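Putative modification methylase (Thermus thermophilus, PDB 2ZIG) probably transfers a methyl group from S-adenosyl-L-methionine to the N4 amino group of cytosine in DNA, as a member of the N(4)/N(6)-methyltransferase family. Local coordinates at residues Arg30-Leu33 and Ala34-Glu38; Gly262-Val266 and Pro267-Gln271; Glu275-Ala278 and Arg279-Gly283. All coordinates share one frame; numbering follows the deposited sequence.

Contact 1 of 3, residues Arg30-Leu33 and Ala34-Glu38; sequences REVL and ASFPE
Phe36 folds back against the last turn of helix 29-34 and rests on Val32 and Leu33, an example of a helix ended by its own outgoing chain. Packing is tight here: Val32 CG1 comes to 3.5 Å from Phe36 CZ, the two side chains running alongside each other, while Leu33 CD2 meets Phe36 CE2 at 3.9 Å from an oblique direction. With CG anti to its carbonyl carbon (chi1 -61°), Phe36 turns its ring toward the helix end, and the carbonyl oxygen of Val32 sits over the ring centre, 3.7 Å above the plane. Val32 O has two donors: Ser35 OG gives it a short bond of 2.6 Å, in the carbonyl plane on a lone pair, and Ser35 N comes from above that plane. Phe36 N closes the turn on Leu33 O at 2.8 Å. The other flank is looser. Ala34 N still makes a helical bond to Arg30 O, but the Ala34 methyl merely stands at the guanidinium edge, 4.2 Å from Arg30 NE, on the more exposed side of the turn. The late carbonyls of this helix are thus satisfied locally by Ser35 and Phe36, whose ring joins the turn to Leu261 and His25 of the sheet.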
loop_
_atom_site.group_PDB
_atom_site.type_symbol
_atom_site.label_atom_id
_atom_site.label_comp_id
_atom_site.label_asym_id
_atom_site.label_seq_id
_atom_site.Cartn_x
_atom_site.Cartn_y
_atom_site.Cartn_z
ATOM N N ARG B 30 -16.834 -8.277 17.080
ATOM C CA ARG B 30 -16.463 -9.690 17.134
ATOM C C ARG B 30 -17.597 -10.551 17.676
ATOM O O ARG B 30 -18.017 -11.529 17.044
ATOM C CB ARG B 30 -15.233 -9.871 18.017
ATOM C CG ARG B 30 -14.393 -11.100 17.696
ATOM C CD ARG B 30 -15.167 -12.405 17.806
ATOM N NE ARG B 30 -15.854 -12.560 19.088
ATOM C CZ ARG B 30 -15.290 -12.359 20.275
ATOM N NH1 ARG B 30 -14.018 -11.985 20.355
ATOM N NH2 ARG B 30 -16.000 -12.535 21.382
ATOM N N GLU B 31 -18.089 -10.180 18.852
ATOM C CA GLU B 31 -19.167 -10.913 19.501
ATOM C C GLU B 31 -20.414 -11.038 18.629
ATOM O O GLU B 31 -20.958 -12.127 18.474
ATOM C CB GLU B 31 -19.527 -10.234 20.821
ATOM C CG GLU B 31 -18.337 -10.061 21.751
ATOM C CD GLU B 31 -18.727 -9.492 23.103
ATOM O OE1 GLU B 31 -17.817 -9.186 23.909
ATOM O OE2 GLU B 31 -19.944 -9.355 23.355
ATOM N N VAL B 32 -20.863 -9.923 18.061
ATOM C CA VAL B 32 -22.053 -9.930 17.218
ATOM C C VAL B 32 -21.843 -10.762 15.960
ATOM O O VAL B 32 -22.673 -11.604 15.619
ATOM C CB VAL B 32 -22.461 -8.496 16.821
ATOM C CG1 VAL B 32 -23.655 -8.528 15.877
ATOM C CG2 VAL B 32 -22.803 -7.697 18.073
ATOM N N LEU B 33 -20.730 -10.539 15.272
ATOM C CA LEU B 33 -20.454 -11.295 14.058
ATOM C C LEU B 33 -20.410 -12.789 14.351
ATOM O O LEU B 33 -20.941 -13.597 13.587
ATOM C CB LEU B 33 -19.124 -10.856 13.435
ATOM C CG LEU B 33 -19.016 -9.409 12.943
ATOM C CD1 LEU B 33 -17.680 -9.216 12.262
ATOM C CD2 LEU B 33 -20.149 -9.090 11.989
ATOM N N ALA B 34 -19.776 -13.153 15.462
ATOM C CA ALA B 34 -19.663 -14.556 15.841
ATOM C C ALA B 34 -21.034 -15.206 15.976
ATOM O O ALA B 34 -21.147 -16.425 15.925
ATOM C CB ALA B 34 -18.896 -14.688 17.145
ATOM N N SER B 35 -22.074 -14.393 16.134
ATOM C CA SER B 35 -23.421 -14.924 16.285
ATOM C C SER B 35 -24.179 -15.062 14.973
ATOM O O SER B 35 -25.363 -15.406 14.977
ATOM C CB SER B 35 -24.231 -14.058 17.249
ATOM O OG SER B 35 -24.679 -12.875 16.621
ATOM N N PHE B 36 -23.510 -14.787 13.853
ATOM C CA PHE B 36 -24.146 -14.915 12.543
ATOM C C PHE B 36 -23.676 -16.207 11.881
ATOM O O PHE B 36 -22.536 -16.629 12.073
ATOM C CB PHE B 36 -23.791 -13.738 11.621
ATOM C CG PHE B 36 -24.236 -12.400 12.131
ATOM C CD1 PHE B 36 -25.374 -12.278 12.921
ATOM C CD2 PHE B 36 -23.535 -11.250 11.785
ATOM C CE1 PHE B 36 -25.812 -11.025 13.361
ATOM C CE2 PHE B 36 -23.962 -9.994 12.217
ATOM C CZ PHE B 36 -25.102 -9.881 13.007
ATOM N N PRO B 37 -24.550 -16.842 11.081
ATOM C CA PRO B 37 -24.233 -18.095 10.383
ATOM C C PRO B 37 -23.132 -17.936 9.342
ATOM O O PRO B 37 -23.035 -16.904 8.676
ATOM C CB PRO B 37 -25.566 -18.486 9.757
ATOM C CG PRO B 37 -26.201 -17.156 9.481
ATOM C CD PRO B 37 -25.902 -16.372 10.732
ATOM N N GLU B 38 -22.308 -18.970 9.205
ATOM C CA GLU B 38 -21.206 -18.962 8.253
ATOM C C GLU B 38 -21.683 -18.848 6.812
ATOM O O GLU B 38 -22.809 -19.210 6.486
ATOM C CB GLU B 38 -20.373 -20.231 8.409
ATOM C CG GLU B 38 -19.279 -20.380 7.362
ATOM C CD GLU B 38 -18.574 -21.721 7.438
ATOM O OE1 GLU B 38 -19.274 -22.757 7.429
ATOM O OE2 GLU B 38 -17.325 -21.738 7.499
#

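Contact 2 of 3, residues Gly262-Val266 and Pro267-Gln271; sequences GVELV and PRYAQ
Strand 259-264 gives way through Leu265 to Val266, the N-cap residue of helix 267-280, whose carbonyl oxygen takes the first helical bond from Ala270 N at 3.0 Å, nearly along the C=O axis. Val266 then meets Tyr269 in the first turn: its CG1 lies over the ring face, 4.1 Å from the centroid and 18° off the normal, a CH-pi contact displaced toward the rim. CB of Val266 approaches Tyr269 CD1 at 3.5 Å. From another direction Glu264 OE2 reaches the ring edge, 3.6 Å from Tyr269 CD1, with carboxylate and ring planes 49° apart. The bend at chi2 (36°) curls this carboxylate back over the turn, where Val266 N bonds to Glu264 OE2 at 2.8 Å from above the carboxylate plane. OE1 is held separately by Gly245 N, so both oxygens are fixed in a residue that binds S-adenosyl-L-methionine. Replacing this glutamate by an alanine would probably leave the amides of Val266 and Gly245 without their carboxylate acceptor and free the strand-to-helix turn to shift. Among its neighbours, the strand bonds through its backbone to His25 and Asp241, Ala270 packs on Leu24 and Val26 of strand 22-26, and Val263 touches Val32 and Leu33 of helix 29-34.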
loop_
_atom_site.group_PDB
_atom_site.type_symbol
_atom_site.label_atom_id
_atom_site.label_comp_id
_atom_site.label_asym_id
_atom_site.label_seq_id
_atom_site.Cartn_x
_atom_site.Cartn_y
_atom_site.Cartn_z
ATOM N N GLY B 262 -25.052 -4.400 9.481
ATOM C CA GLY B 262 -23.972 -3.691 10.135
ATOM C C GLY B 262 -23.861 -3.889 11.631
ATOM O O GLY B 262 -24.771 -4.407 12.286
ATOM N N VAL B 263 -22.719 -3.473 12.164
ATOM C CA VAL B 263 -22.445 -3.536 13.593
ATOM C C VAL B 263 -21.799 -2.213 13.984
ATOM O O VAL B 263 -20.875 -1.750 13.313
ATOM C CB VAL B 263 -21.462 -4.665 13.945
ATOM C CG1 VAL B 263 -21.264 -4.718 15.461
ATOM C CG2 VAL B 263 -21.985 -5.989 13.427
ATOM N N GLU B 264 -22.295 -1.598 15.053
ATOM C CA GLU B 264 -21.748 -0.333 15.532
ATOM C C GLU B 264 -21.604 -0.403 17.043
ATOM O O GLU B 264 -22.497 -0.888 17.741
ATOM C CB GLU B 264 -22.659 0.832 15.130
ATOM C CG GLU B 264 -22.252 2.202 15.668
ATOM C CD GLU B 264 -20.748 2.410 15.727
ATOM O OE1 GLU B 264 -20.033 1.956 14.804
ATOM O OE2 GLU B 264 -20.283 3.045 16.702
ATOM N N LEU B 265 -20.469 0.075 17.542
ATOM C CA LEU B 265 -20.192 0.051 18.974
ATOM C C LEU B 265 -20.995 1.066 19.765
ATOM O O LEU B 265 -21.568 0.738 20.800
ATOM C CB LEU B 265 -18.701 0.300 19.222
ATOM C CG LEU B 265 -18.253 0.410 20.683
ATOM C CD1 LEU B 265 -18.514 -0.908 21.395
ATOM C CD2 LEU B 265 -16.770 0.762 20.740
ATOM N N VAL B 266 -21.040 2.299 19.273
ATOM C CA VAL B 266 -21.732 3.379 19.964
ATOM C C VAL B 266 -23.211 3.542 19.630
ATOM O O VAL B 266 -23.575 3.860 18.496
ATOM C CB VAL B 266 -21.024 4.734 19.703
ATOM C CG1 VAL B 266 -21.730 5.856 20.456
ATOM C CG2 VAL B 266 -19.560 4.645 20.117
ATOM N N PRO B 267 -24.085 3.333 20.627
ATOM C CA PRO B 267 -25.524 3.477 20.397
ATOM C C PRO B 267 -25.875 4.871 19.892
ATOM O O PRO B 267 -26.829 5.044 19.138
ATOM C CB PRO B 267 -26.136 3.159 21.768
ATOM C CG PRO B 267 -25.012 3.412 22.734
ATOM C CD PRO B 267 -23.816 2.877 22.000
ATOM N N ARG B 268 -25.090 5.865 20.290
ATOM C CA ARG B 268 -25.349 7.234 19.843
ATOM C C ARG B 268 -25.271 7.293 18.317
ATOM O O ARG B 268 -26.177 7.801 17.655
ATOM C CB ARG B 268 -24.321 8.196 20.440
ATOM C CG ARG B 268 -24.931 9.501 20.925
ATOM C CD ARG B 268 -24.651 10.700 20.038
ATOM N NE ARG B 268 -23.289 11.192 20.215
ATOM C CZ ARG B 268 -22.816 12.304 19.660
ATOM N NH1 ARG B 268 -23.600 13.055 18.892
ATOM N NH2 ARG B 268 -21.549 12.650 19.855
ATOM N N TYR B 269 -24.182 6.753 17.779
ATOM C CA TYR B 269 -23.920 6.728 16.344
ATOM C C TYR B 269 -24.911 5.856 15.590
ATOM O O TYR B 269 -25.315 6.186 14.479
ATOM C CB TYR B 269 -22.494 6.227 16.095
ATOM C CG TYR B 269 -21.418 7.139 16.657
ATOM C CD1 TYR B 269 -20.122 6.666 16.883
ATOM C CD2 TYR B 269 -21.691 8.476 16.941
ATOM C CE1 TYR B 269 -19.126 7.508 17.380
ATOM C CE2 TYR B 269 -20.704 9.325 17.435
ATOM C CZ TYR B 269 -19.427 8.835 17.652
ATOM O OH TYR B 269 -18.458 9.681 18.138
ATOM N N ALA B 270 -25.294 4.733 16.187
ATOM C CA ALA B 270 -26.259 3.849 15.547
ATOM C C ALA B 270 -27.565 4.612 15.374
ATOM O O ALA B 270 -28.263 4.439 14.381
ATOM C CB ALA B 270 -26.482 2.595 16.396
ATOM N N GLN B 271 -27.888 5.469 16.339
ATOM C CA GLN B 271 -29.117 6.259 16.269
ATOM C C GLN B 271 -28.984 7.307 15.173
ATOM O O GLN B 271 -29.957 7.655 14.510
ATOM C CB GLN B 271 -29.395 6.960 17.598
ATOM C CG GLN B 271 -30.785 6.721 18.147
ATOM C CD GLN B 271 -31.886 6.985 17.138
ATOM O OE1 GLN B 271 -32.018 8.090 16.607
ATOM N NE2 GLN B 271 -32.687 5.969 16.872
#

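Contact 3 of 3, residues Glu275-Ala278 and Arg279-Gly283; sequences ERFA and REVPG
Phe277 and Val281 meet ring to methyl where helix 267-280 ends. Val281 CG2 stands over the centre of the Phe277 ring, 3.6 Å from the centroid and only 2° off its normal, a CH-pi contact straight above the face, while Val281 CB nears Phe277 CE2 at 3.8 Å. Phe277 has CG anti to the backbone N (chi1 -173°), which swings the ring along the helix to the point where Val281 leaves helical geometry; Val281 N bonds back to Phe277 O at 2.6 Å. On another side, Arg276 and Arg279 cross at about a right angle with their guanidinium planes 19° apart. Arg279, bent at chi3, lays a guanidinium face over Arg276 CA, and its NH1 comes to 3.6 Å from Glu275 CB. Arg276 instead reaches out extended, and Glu280 OE2 approaches the edge of its guanidinium in plane, making a long salt bridge of 4.0 Å to Arg276 NE. The firmer hold on Arg276 comes from Thr248, which takes a hydrogen bond from NH2. An apolar clasp therefore closes the helix end, beside an arginine whose charge is probably only partly offset by the distant Glu280 and whose tip is tied to a cofactor-binding threonine.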
loop_
_atom_site.group_PDB
_atom_site.type_symbol
_atom_site.label_atom_id
_atom_site.label_comp_id
_atom_site.label_asym_id
_atom_site.label_seq_id
_atom_site.Cartn_x
_atom_site.Cartn_y
_atom_site.Cartn_z
ATOM N N GLU B 275 -31.301 7.579 11.600
ATOM C CA GLU B 275 -31.873 8.843 11.131
ATOM C C GLU B 275 -31.315 9.225 9.758
ATOM O O GLU B 275 -32.042 9.694 8.883
ATOM C CB GLU B 275 -31.587 9.959 12.150
ATOM C CG GLU B 275 -32.305 9.774 13.508
ATOM C CD GLU B 275 -31.819 10.731 14.596
ATOM O OE1 GLU B 275 -32.292 10.614 15.743
ATOM O OE2 GLU B 275 -30.967 11.599 14.319
ATOM N N ARG B 276 -30.016 9.015 9.577
ATOM C CA ARG B 276 -29.361 9.336 8.319
ATOM C C ARG B 276 -29.901 8.408 7.232
ATOM O O ARG B 276 -30.262 8.851 6.141
ATOM C CB ARG B 276 -27.840 9.160 8.455
ATOM C CG ARG B 276 -27.062 9.627 7.242
ATOM C CD ARG B 276 -25.581 9.249 7.310
ATOM N NE ARG B 276 -24.930 9.478 6.022
ATOM C CZ ARG B 276 -23.669 9.165 5.744
ATOM N NH1 ARG B 276 -23.180 9.418 4.537
ATOM N NH2 ARG B 276 -22.897 8.600 6.662
ATOM N N PHE B 277 -29.963 7.120 7.551
ATOM C CA PHE B 277 -30.443 6.100 6.630
ATOM C C PHE B 277 -31.818 6.472 6.092
ATOM O O PHE B 277 -32.041 6.475 4.880
ATOM C CB PHE B 277 -30.525 4.759 7.356
ATOM C CG PHE B 277 -30.851 3.589 6.463
ATOM C CD1 PHE B 277 -29.837 2.777 5.962
ATOM C CD2 PHE B 277 -32.173 3.265 6.174
ATOM C CE1 PHE B 277 -30.133 1.652 5.194
ATOM C CE2 PHE B 277 -32.485 2.144 5.405
ATOM C CZ PHE B 277 -31.461 1.331 4.913
ATOM N N ALA B 278 -32.737 6.786 7.001
ATOM C CA ALA B 278 -34.096 7.150 6.622
ATOM C C ALA B 278 -34.116 8.459 5.846
ATOM O O ALA B 278 -35.114 8.811 5.226
ATOM C CB ALA B 278 -34.979 7.264 7.873
ATOM N N ARG B 279 -33.001 9.175 5.881
ATOM C CA ARG B 279 -32.886 10.449 5.194
ATOM C C ARG B 279 -32.351 10.220 3.779
ATOM O O ARG B 279 -32.763 10.885 2.829
ATOM C CB ARG B 279 -31.923 11.341 5.985
ATOM C CG ARG B 279 -32.124 12.838 5.855
ATOM C CD ARG B 279 -31.078 13.566 6.703
ATOM N NE ARG B 279 -31.143 13.161 8.107
ATOM C CZ ARG B 279 -30.085 12.983 8.894
ATOM N NH1 ARG B 279 -30.257 12.614 10.155
ATOM N NH2 ARG B 279 -28.855 13.159 8.423
ATOM N N GLU B 280 -31.455 9.247 3.643
ATOM C CA GLU B 280 -30.825 8.941 2.357
ATOM C C GLU B 280 -31.415 7.737 1.618
ATOM O O GLU B 280 -31.118 7.531 0.446
ATOM C CB GLU B 280 -29.328 8.685 2.568
ATOM C CG GLU B 280 -28.669 9.584 3.603
ATOM C CD GLU B 280 -28.267 10.936 3.059
ATOM O OE1 GLU B 280 -29.100 11.596 2.401
ATOM O OE2 GLU B 280 -27.113 11.346 3.298
ATOM N N VAL B 281 -32.235 6.933 2.286
ATOM C CA VAL B 281 -32.794 5.756 1.636
ATOM C C VAL B 281 -34.303 5.802 1.510
ATOM O O VAL B 281 -35.021 5.302 2.375
ATOM C CB VAL B 281 -32.430 4.466 2.387
ATOM C CG1 VAL B 281 -32.897 3.261 1.587
ATOM C CG2 VAL B 281 -30.937 4.405 2.637
ATOM N N PRO B 282 -34.807 6.376 0.411
ATOM C CA PRO B 282 -36.251 6.486 0.175
ATOM C C PRO B 282 -36.988 5.152 0.200
ATOM O O PRO B 282 -36.578 4.192 -0.454
ATOM C CB PRO B 282 -36.326 7.158 -1.195
ATOM C CG PRO B 282 -35.087 6.659 -1.876
ATOM C CD PRO B 282 -34.051 6.803 -0.780
ATOM N N GLY B 283 -38.070 5.103 0.970
ATOM C CA GLY B 283 -38.877 3.900 1.061
ATOM C C GLY B 283 -38.428 2.834 2.045
ATOM O O GLY B 283 -39.131 1.844 2.239
#

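In the fold
The three contacts follow one another along the chain and approach one cofactor site in different ways. Contact 1 and contact 2 have centres about 16 Å apart and touch by apolar packing between helix 29-34 and strand 259-264. Contacts 2 and 3 adjoin in sequence, occupy the start and end of helix 267-280, and are also about 16 Å apart between centres. Contacts 1 and 3 do not meet, their nearest atoms being about 15 Å apart. The S-adenosyl-L-methionine site is unoccupied in this chain. Contact 2 supplies one of its residues, Glu264; the others only neighbour such residues, contact 1 through Glu31 N, bonded to Asp28, and contact 3 through Arg276, beside Thr246 and Thr248.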